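Local atomic coordinates of glycoside Hydrolase (Bacteroides uniformis, PDB entry 5TA0), a protein that binds the agarose fragment neoagarooctaose and, as a glycoside hydrolase of family 86, probably cleaves agarose chains for a human gut bacterium. Residues K126-E131 against G187-E192; T423-N428 against A438-K443; V445-N450 against I511-D516. All blocks are in the same frame, centred on the assembly; numbering follows the deposited sequence. Where two conformers were deposited one is given.

Contact 1 of 3, residues K126-E131 against G187-E192; sequences KVHPYE and GGESGE. With EDO (1,2-ethanediol), chain B; EDO (1,2-ethanediol), chain J.
One face of the His128 imidazole carries the alpha carbon of Gly188, which sits almost over the ring centre as a CH-pi contact: Gly188 CA is 3.5 Å from the centroid of the His128 ring and 14° off its normal. The same ring also meets that of Tyr121, and the bond from its NE2 to the carbonyl O of Tyr121, with the ring contact, probably limits how the imidazole can turn. With CG anti to the carbonyl carbon (chi1 -61°), the imidazole is directed at the loop 187-192. Tyr130, by contrast, turns a face to a bound ethanediol, whose C2 lies 3.8 Å above the plane of the Tyr130 ring, while the carbonyl oxygens of Lys126 and Val127 lie at its edge.

The flat carboxylate of Glu131 makes the polar half of the contact. Its OE1 takes the backbone N-H of Gly188 on the syn lone pair, at 2.8 Å from Gly188 N and nearly straight (170°), and the Tyr121 hydroxyl is a second partner of OE1. The other oxygen, Glu131 OE2, lies 3.4 Å from Gly187 CA; a beta carbon on Gly187 would run into it. Both loops lead from a helix (107-123, 170-183) into neighbouring strands of the parallel sheet of the barrel domain, and the second contains a G1 beta bulge, Gly187 and Gly188 both facing Gly191. Gly187 O is gripped twice by Ser190, through its backbone N and, at 2.7 Å, through Ser190 OG, both donors approaching from the same face of the carbonyl plane. Farther along, Glu192 OE1 is hydrogen-bonded to the Tyr183 hydroxyl and to O1 of another ethanediol, whose O2 is hydrogen-bonded to Glu192 OE2.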
# COMPACT_ATOMS: atom_id res chain seq x y z
N LYS A 126 2.85 26.63 -16.28
CA LYS A 126 2.79 25.42 -17.10
C LYS A 126 2.31 24.21 -16.31
O LYS A 126 1.77 23.28 -16.88
CB LYS A 126 4.13 25.11 -17.78
CG LYS A 126 5.24 24.70 -16.83
CD LYS A 126 6.57 24.57 -17.55
CE LYS A 126 7.70 24.17 -16.60
NZ LYS A 126 8.14 25.25 -15.68
N VAL A 127 2.49 24.21 -14.99
CA VAL A 127 2.09 23.05 -14.21
C VAL A 127 0.65 23.16 -13.72
O VAL A 127 0.07 22.15 -13.35
CB VAL A 127 3.04 22.78 -13.02
CG1 VAL A 127 4.50 22.82 -13.44
CG2 VAL A 127 2.74 23.67 -11.81
N HIS A 128 0.05 24.36 -13.70
CA HIS A 128 -1.26 24.51 -13.08
C HIS A 128 -2.36 23.62 -13.68
O HIS A 128 -3.19 23.09 -12.94
CB HIS A 128 -1.69 25.98 -13.07
CG HIS A 128 -0.76 26.87 -12.30
ND1 HIS A 128 -0.78 28.24 -12.41
CD2 HIS A 128 0.25 26.58 -11.44
CE1 HIS A 128 0.16 28.76 -11.65
NE2 HIS A 128 0.81 27.77 -11.05
N PRO A 129 -2.35 23.40 -15.02
CA PRO A 129 -3.36 22.50 -15.60
C PRO A 129 -3.26 21.04 -15.15
O PRO A 129 -4.21 20.29 -15.38
CB PRO A 129 -3.11 22.63 -17.11
CG PRO A 129 -2.52 23.99 -17.27
CD PRO A 129 -1.60 24.11 -16.08
N TYR A 130 -2.15 20.66 -14.52
CA TYR A 130 -1.99 19.30 -14.02
C TYR A 130 -2.42 19.13 -12.57
O TYR A 130 -2.33 18.02 -12.04
CB TYR A 130 -0.55 18.84 -14.21
CG TYR A 130 -0.19 18.66 -15.66
CD1 TYR A 130 -0.41 17.45 -16.29
CD2 TYR A 130 0.38 19.69 -16.40
CE1 TYR A 130 -0.08 17.26 -17.62
CE2 TYR A 130 0.70 19.51 -17.75
CZ TYR A 130 0.47 18.29 -18.34
OH TYR A 130 0.79 18.08 -19.68
N GLU A 131 -2.93 20.17 -11.92
CA GLU A 131 -3.41 20.04 -10.54
C GLU A 131 -4.50 19.01 -10.40
O GLU A 131 -4.60 18.35 -9.35
CB GLU A 131 -3.88 21.40 -10.00
CG GLU A 131 -2.71 22.34 -9.70
CD GLU A 131 -3.12 23.76 -9.38
OE1 GLU A 131 -2.21 24.57 -9.07
OE2 GLU A 131 -4.33 24.06 -9.36
N GLY A 187 -4.81 26.66 -5.42
CA GLY A 187 -4.57 26.30 -6.80
C GLY A 187 -4.09 27.44 -7.67
O GLY A 187 -4.45 28.62 -7.44
N GLY A 188 -3.27 27.12 -8.64
CA GLY A 188 -2.87 28.08 -9.66
C GLY A 188 -2.23 29.32 -9.10
O GLY A 188 -1.28 29.25 -8.30
N GLU A 189 -2.73 30.48 -9.53
CA GLU A 189 -2.12 31.75 -9.12
C GLU A 189 -2.39 32.12 -7.66
O GLU A 189 -1.84 33.11 -7.17
CB GLU A 189 -2.52 32.86 -10.10
CG GLU A 189 -1.97 32.57 -11.49
CD GLU A 189 -2.18 33.69 -12.49
OE1 GLU A 189 -3.27 34.30 -12.48
OE2 GLU A 189 -1.26 33.92 -13.30
N SER A 190 -3.20 31.33 -6.96
CA SER A 190 -3.36 31.47 -5.50
C SER A 190 -2.37 30.61 -4.70
O SER A 190 -2.32 30.72 -3.49
CB SER A 190 -4.77 31.09 -5.09
OG SER A 190 -4.98 29.69 -5.04
N GLY A 191 -1.59 29.78 -5.36
CA GLY A 191 -0.62 28.92 -4.68
C GLY A 191 -0.98 27.46 -4.83
O GLY A 191 -2.04 27.10 -5.32
N GLU A 192 -0.04 26.60 -4.42
CA GLU A 192 -0.22 25.15 -4.56
C GLU A 192 -1.41 24.67 -3.72
O GLU A 192 -1.55 25.06 -2.58
CB GLU A 192 1.05 24.45 -4.10
CG GLU A 192 0.99 22.95 -4.28
CD GLU A 192 2.29 22.23 -3.99
OE1 GLU A 192 3.38 22.80 -4.15
OE2 GLU A 192 2.21 21.02 -3.63
C1 EDO B . -3.30 17.63 -19.23
O1 EDO B . -3.74 17.77 -20.58
C2 EDO B . -3.35 18.99 -18.57
O2 EDO B . -4.68 19.19 -18.09
C1 EDO J . 6.34 20.87 -3.17
O1 EDO J . 5.69 21.34 -4.34
C2 EDO J . 5.42 19.93 -2.44
O2 EDO J . 4.37 20.65 -1.78

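Contact 2 of 3, residues T423-N428 against A438-K443; sequences TRVETN and AYVDGK
Thr423 and Val440, in a beta hairpin of the sandwich, form an antiparallel hydrogen-bonded pair: Thr423 N gives to Val440 O at 2.9 Å, and Val440 N returns a bond to Thr423 O at 2.8 Å. Val425 N adds a third, to Ala438 O, at 3.0 Å. On the face of the non-hydrogen-bonded pair, the extended arm of Arg424 crosses the Tyr439 ring, its CB 3.4 Å from Tyr439 CE1, with guanidinium and ring planes only 15° apart. Both polar ends go to Asp437: Arg424 NE in a salt bridge to OD1, Tyr439 OH in a hydrogen bond to OD2. A leucine in place of Tyr439 would probably leave Asp437 OD2 without that hydroxyl and the arginine arm with less to rest on. On the other face apolar groups meet, Val425 CG1 and Val440 CG2 at 3.6 Å, and Ala438 CB touching both Val425 CG2 and Thr427 CG2; Thr427 OG1 bonds weakly to Cys436 O. The buried Glu426 carboxylate has a salt bridge from OE2 to Arg647 and a hydrogen bond from Asn30 ND2 to OE1. The buried Arg424 charge is probably tolerable because Asp437 balances it.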
# COMPACT_ATOMS: atom_id res chain seq x y z
N THR A 423 -16.71 -0.20 -13.03
CA THR A 423 -17.44 -0.81 -11.92
C THR A 423 -16.87 -2.21 -11.67
O THR A 423 -16.73 -3.01 -12.61
CB THR A 423 -18.95 -0.92 -12.26
OG1 THR A 423 -19.47 0.40 -12.42
CG2 THR A 423 -19.70 -1.67 -11.20
N ARG A 424 -16.52 -2.49 -10.41
CA ARG A 424 -15.96 -3.78 -10.07
C ARG A 424 -17.00 -4.87 -10.22
O ARG A 424 -18.15 -4.70 -9.79
CB ARG A 424 -15.46 -3.76 -8.63
CG ARG A 424 -14.54 -4.91 -8.25
CD ARG A 424 -14.06 -4.76 -6.82
NE ARG A 424 -13.15 -5.81 -6.42
CZ ARG A 424 -12.94 -6.18 -5.16
NH1 ARG A 424 -13.57 -5.58 -4.16
NH2 ARG A 424 -12.11 -7.19 -4.90
N VAL A 425 -16.58 -6.01 -10.77
CA VAL A 425 -17.45 -7.16 -10.93
C VAL A 425 -16.79 -8.39 -10.35
O VAL A 425 -15.56 -8.45 -10.17
CB VAL A 425 -17.91 -7.38 -12.40
CG1 VAL A 425 -18.79 -6.23 -12.84
CG2 VAL A 425 -16.71 -7.56 -13.34
N GLU A 426 -17.61 -9.38 -10.05
CA GLU A 426 -17.12 -10.59 -9.40
C GLU A 426 -16.19 -11.44 -10.25
O GLU A 426 -16.48 -11.71 -11.42
CB GLU A 426 -18.29 -11.45 -8.96
CG GLU A 426 -17.81 -12.60 -8.09
CD GLU A 426 -18.74 -13.76 -8.00
OE1 GLU A 426 -19.72 -13.88 -8.75
OE2 GLU A 426 -18.43 -14.59 -7.11
N THR A 427 -15.11 -11.89 -9.63
CA THR A 427 -14.23 -12.91 -10.20
C THR A 427 -13.99 -13.97 -9.16
O THR A 427 -14.04 -13.70 -7.97
CB THR A 427 -12.88 -12.33 -10.65
OG1 THR A 427 -12.21 -11.73 -9.53
CG2 THR A 427 -13.06 -11.33 -11.76
N ASN A 428 -13.62 -15.17 -9.62
CA ASN A 428 -13.28 -16.34 -8.76
C ASN A 428 -12.11 -17.08 -9.36
O ASN A 428 -12.16 -17.36 -10.56
CB ASN A 428 -14.45 -17.33 -8.70
CG ASN A 428 -15.73 -16.71 -8.17
OD1 ASN A 428 -15.80 -16.30 -7.02
ND2 ASN A 428 -16.74 -16.66 -9.01
N ALA A 438 -11.72 -7.56 -11.62
CA ALA A 438 -12.24 -7.09 -12.90
C ALA A 438 -13.09 -5.86 -12.75
O ALA A 438 -13.76 -5.68 -11.72
CB ALA A 438 -13.05 -8.18 -13.58
N TYR A 439 -13.07 -5.03 -13.79
CA TYR A 439 -13.76 -3.73 -13.81
C TYR A 439 -14.39 -3.51 -15.18
O TYR A 439 -13.75 -3.77 -16.22
CB TYR A 439 -12.80 -2.56 -13.42
CG TYR A 439 -12.23 -2.77 -12.03
CD1 TYR A 439 -12.90 -2.25 -10.93
CD2 TYR A 439 -11.13 -3.57 -11.81
CE1 TYR A 439 -12.47 -2.49 -9.63
CE2 TYR A 439 -10.69 -3.82 -10.52
CZ TYR A 439 -11.36 -3.29 -9.44
OH TYR A 439 -10.97 -3.54 -8.14
N VAL A 440 -15.62 -3.02 -15.18
CA VAL A 440 -16.42 -2.82 -16.40
C VAL A 440 -16.63 -1.33 -16.64
O VAL A 440 -17.22 -0.63 -15.81
CB VAL A 440 -17.81 -3.46 -16.24
CG1 VAL A 440 -18.70 -3.13 -17.44
CG2 VAL A 440 -17.70 -4.98 -16.06
N ASP A 441 -16.10 -0.84 -17.74
CA ASP A 441 -16.23 0.54 -18.15
C ASP A 441 -16.99 0.60 -19.47
O ASP A 441 -16.38 0.60 -20.54
CB ASP A 441 -14.87 1.20 -18.34
CG ASP A 441 -14.97 2.68 -18.73
OD1 ASP A 441 -15.92 3.34 -18.30
OD2 ASP A 441 -14.07 3.16 -19.42
N GLY A 442 -18.30 0.64 -19.37
CA GLY A 442 -19.16 0.70 -20.58
C GLY A 442 -19.05 -0.56 -21.41
O GLY A 442 -19.47 -1.62 -21.00
N LYS A 443 -18.43 -0.42 -22.59
CA LYS A 443 -18.19 -1.52 -23.52
C LYS A 443 -16.93 -2.31 -23.22
O LYS A 443 -16.70 -3.37 -23.80
CB LYS A 443 -18.10 -0.97 -24.96
CG LYS A 443 -19.29 -0.10 -25.35
CD LYS A 443 -19.31 0.29 -26.81
CE LYS A 443 -20.53 1.16 -27.09
NZ LYS A 443 -20.81 1.33 -28.55

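Contact 3 of 3, residues V445-N450 against I511-D516; sequences VYFIIN and ICYNFD
Phe447 and Tyr513 lie side by side and point the same way, the centre of an apolar cluster on one face of two antiparallel strands. Phe447 CB is in the plane of the Tyr513 ring, at its edge, 3.9 Å from Tyr513 CE2. In return Tyr513 OH comes to the edge of the phenyl ring, 3.7 Å from Phe447 CD2. Holding CG anti to the backbone N (chi1 -172°), Phe447 presents a face to Ile449, whose CD1 sits over it toward the rim; the same methyl, Ile449 CD1, is 4.1 Å from Ile511 CD1. At the far end Val445 CG2 touches Phe515 CE2 at 3.8 Å. Val27 and Leu29 of strand 25-30 pack on this face too. Behind it, Cys512 approaches the ring of Tyr446 at its edge, a sulfur-aromatic contact with Cys512 SG 3.7 Å from Tyr446 CD1.

Four backbone bonds join the strands. Val445 and Tyr513 exchange one pair, Phe447 and Ile511 the other, where Ile511 N reaches Phe447 O at 2.8 Å and 174°. Toward the strand ends the polar side chains are bonded: buried Asn450 by Ser352 and Thr508, Asn514 ND2 by Asn444 OD1. With the peptide groups of the two pairs satisfied by each other, the aromatic and branched side chains can probably pack in the sandwich interior at little polar cost.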
# COMPACT_ATOMS: atom_id res chain seq x y z
N VAL A 445 -14.19 -4.26 -20.65
CA VAL A 445 -14.03 -5.01 -19.40
C VAL A 445 -12.56 -5.35 -19.23
O VAL A 445 -11.95 -5.88 -20.16
CB VAL A 445 -14.85 -6.31 -19.39
CG1 VAL A 445 -14.77 -7.01 -18.04
CG2 VAL A 445 -16.30 -6.00 -19.74
N TYR A 446 -12.01 -5.08 -18.05
CA TYR A 446 -10.60 -5.31 -17.72
C TYR A 446 -10.57 -6.42 -16.70
O TYR A 446 -11.13 -6.29 -15.61
CB TYR A 446 -9.95 -4.03 -17.16
CG TYR A 446 -10.09 -2.90 -18.13
CD1 TYR A 446 -9.22 -2.80 -19.21
CD2 TYR A 446 -11.12 -1.98 -18.01
CE1 TYR A 446 -9.36 -1.80 -20.14
CE2 TYR A 446 -11.27 -0.95 -18.94
CZ TYR A 446 -10.38 -0.88 -20.00
OH TYR A 446 -10.52 0.09 -20.96
N PHE A 447 -9.93 -7.53 -17.07
CA PHE A 447 -9.82 -8.73 -16.25
C PHE A 447 -8.34 -8.88 -15.87
O PHE A 447 -7.49 -9.08 -16.76
CB PHE A 447 -10.32 -9.92 -17.08
CG PHE A 447 -10.46 -11.22 -16.34
CD1 PHE A 447 -10.52 -11.35 -14.96
CD2 PHE A 447 -10.60 -12.39 -17.12
CE1 PHE A 447 -10.69 -12.59 -14.36
CE2 PHE A 447 -10.81 -13.61 -16.52
CZ PHE A 447 -10.86 -13.71 -15.16
N ILE A 448 -8.04 -8.69 -14.59
CA ILE A 448 -6.64 -8.66 -14.13
C ILE A 448 -6.35 -9.91 -13.33
O ILE A 448 -7.11 -10.27 -12.44
CB ILE A 448 -6.33 -7.42 -13.25
CG1 ILE A 448 -6.79 -6.12 -13.92
CG2 ILE A 448 -4.86 -7.35 -12.92
CD1 ILE A 448 -8.06 -5.53 -13.35
N ILE A 449 -5.24 -10.59 -13.66
CA ILE A 449 -4.88 -11.83 -13.00
C ILE A 449 -3.40 -11.76 -12.65
O ILE A 449 -2.60 -11.37 -13.48
CB ILE A 449 -5.17 -13.08 -13.87
CG1 ILE A 449 -6.58 -12.98 -14.50
CG2 ILE A 449 -4.99 -14.36 -13.07
CD1 ILE A 449 -6.91 -14.09 -15.48
N ASN A 450 -3.09 -12.12 -11.41
CA ASN A 450 -1.72 -12.04 -10.88
C ASN A 450 -1.32 -13.36 -10.24
O ASN A 450 -2.08 -13.99 -9.54
CB ASN A 450 -1.66 -10.90 -9.86
CG ASN A 450 -0.31 -10.78 -9.17
OD1 ASN A 450 -0.12 -11.25 -8.05
ND2 ASN A 450 0.64 -10.19 -9.86
N ILE A 511 -6.43 -8.43 -19.27
CA ILE A 511 -7.16 -8.86 -20.48
C ILE A 511 -8.28 -7.86 -20.68
O ILE A 511 -9.09 -7.62 -19.79
CB ILE A 511 -7.70 -10.28 -20.30
CG1 ILE A 511 -6.56 -11.27 -19.99
CG2 ILE A 511 -8.46 -10.72 -21.56
CD1 ILE A 511 -6.99 -12.52 -19.29
N CYS A 512 -8.28 -7.23 -21.85
CA CYS A 512 -9.23 -6.17 -22.17
C CYS A 512 -10.25 -6.71 -23.18
O CYS A 512 -9.90 -6.97 -24.33
CB CYS A 512 -8.50 -4.94 -22.72
SG CYS A 512 -7.05 -4.42 -21.75
N TYR A 513 -11.48 -6.89 -22.73
CA TYR A 513 -12.58 -7.33 -23.63
C TYR A 513 -13.30 -6.09 -24.11
O TYR A 513 -13.65 -5.24 -23.30
CB TYR A 513 -13.55 -8.23 -22.91
CG TYR A 513 -12.96 -9.50 -22.33
CD1 TYR A 513 -12.99 -10.70 -23.03
CD2 TYR A 513 -12.36 -9.51 -21.09
CE1 TYR A 513 -12.46 -11.87 -22.51
CE2 TYR A 513 -11.82 -10.67 -20.56
CZ TYR A 513 -11.87 -11.85 -21.26
OH TYR A 513 -11.32 -12.98 -20.71
N ASN A 514 -13.52 -5.97 -25.42
CA ASN A 514 -14.32 -4.90 -25.97
C ASN A 514 -15.59 -5.49 -26.58
O ASN A 514 -15.52 -6.43 -27.38
CB ASN A 514 -13.54 -4.13 -27.02
CG ASN A 514 -14.33 -2.98 -27.60
OD1 ASN A 514 -14.72 -3.03 -28.76
ND2 ASN A 514 -14.60 -1.96 -26.80
N PHE A 515 -16.74 -4.96 -26.17
CA PHE A 515 -18.04 -5.44 -26.65
C PHE A 515 -18.70 -4.43 -27.58
O PHE A 515 -18.41 -3.25 -27.55
CB PHE A 515 -18.95 -5.74 -25.44
CG PHE A 515 -18.53 -6.94 -24.67
CD1 PHE A 515 -19.03 -8.20 -24.97
CD2 PHE A 515 -17.60 -6.84 -23.63
CE1 PHE A 515 -18.64 -9.31 -24.24
CE2 PHE A 515 -17.21 -7.95 -22.91
CZ PHE A 515 -17.71 -9.20 -23.20
N ASP A 516 -19.61 -4.95 -28.42
CA ASP A 516 -20.40 -4.13 -29.35
C ASP A 516 -21.17 -3.00 -28.61
O ASP A 516 -21.24 -1.87 -29.07
CB ASP A 516 -21.48 -4.98 -30.06
CG ASP A 516 -20.94 -6.11 -30.96
OD1 ASP A 516 -20.10 -5.83 -31.81
OD2 ASP A 516 -21.43 -7.28 -30.86

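Overall arrangement
Contacts 2 and 3 are neighbours, their centres about 8 Å apart, in one mixed sheet of the beta-sandwich, where strands 508-514, 444-451, 434-441 and 423-429 lie side by side in that order. Strands 434-441 and 444-451 join the two contacts, through a probable hydrogen bond between Tyr439 O and Tyr446 N, 2.8 Å apart, and through packing. Contact 1 comes first along the chain, at the surface of the domain built on the parallel sheet, its centre about 34 and 35 Å from those of contacts 2 and 3. The three close in series. Together they illustrate a modular enzyme: loops tied together on the barrel domain, and a continuous sheet in the beta-sandwich domain.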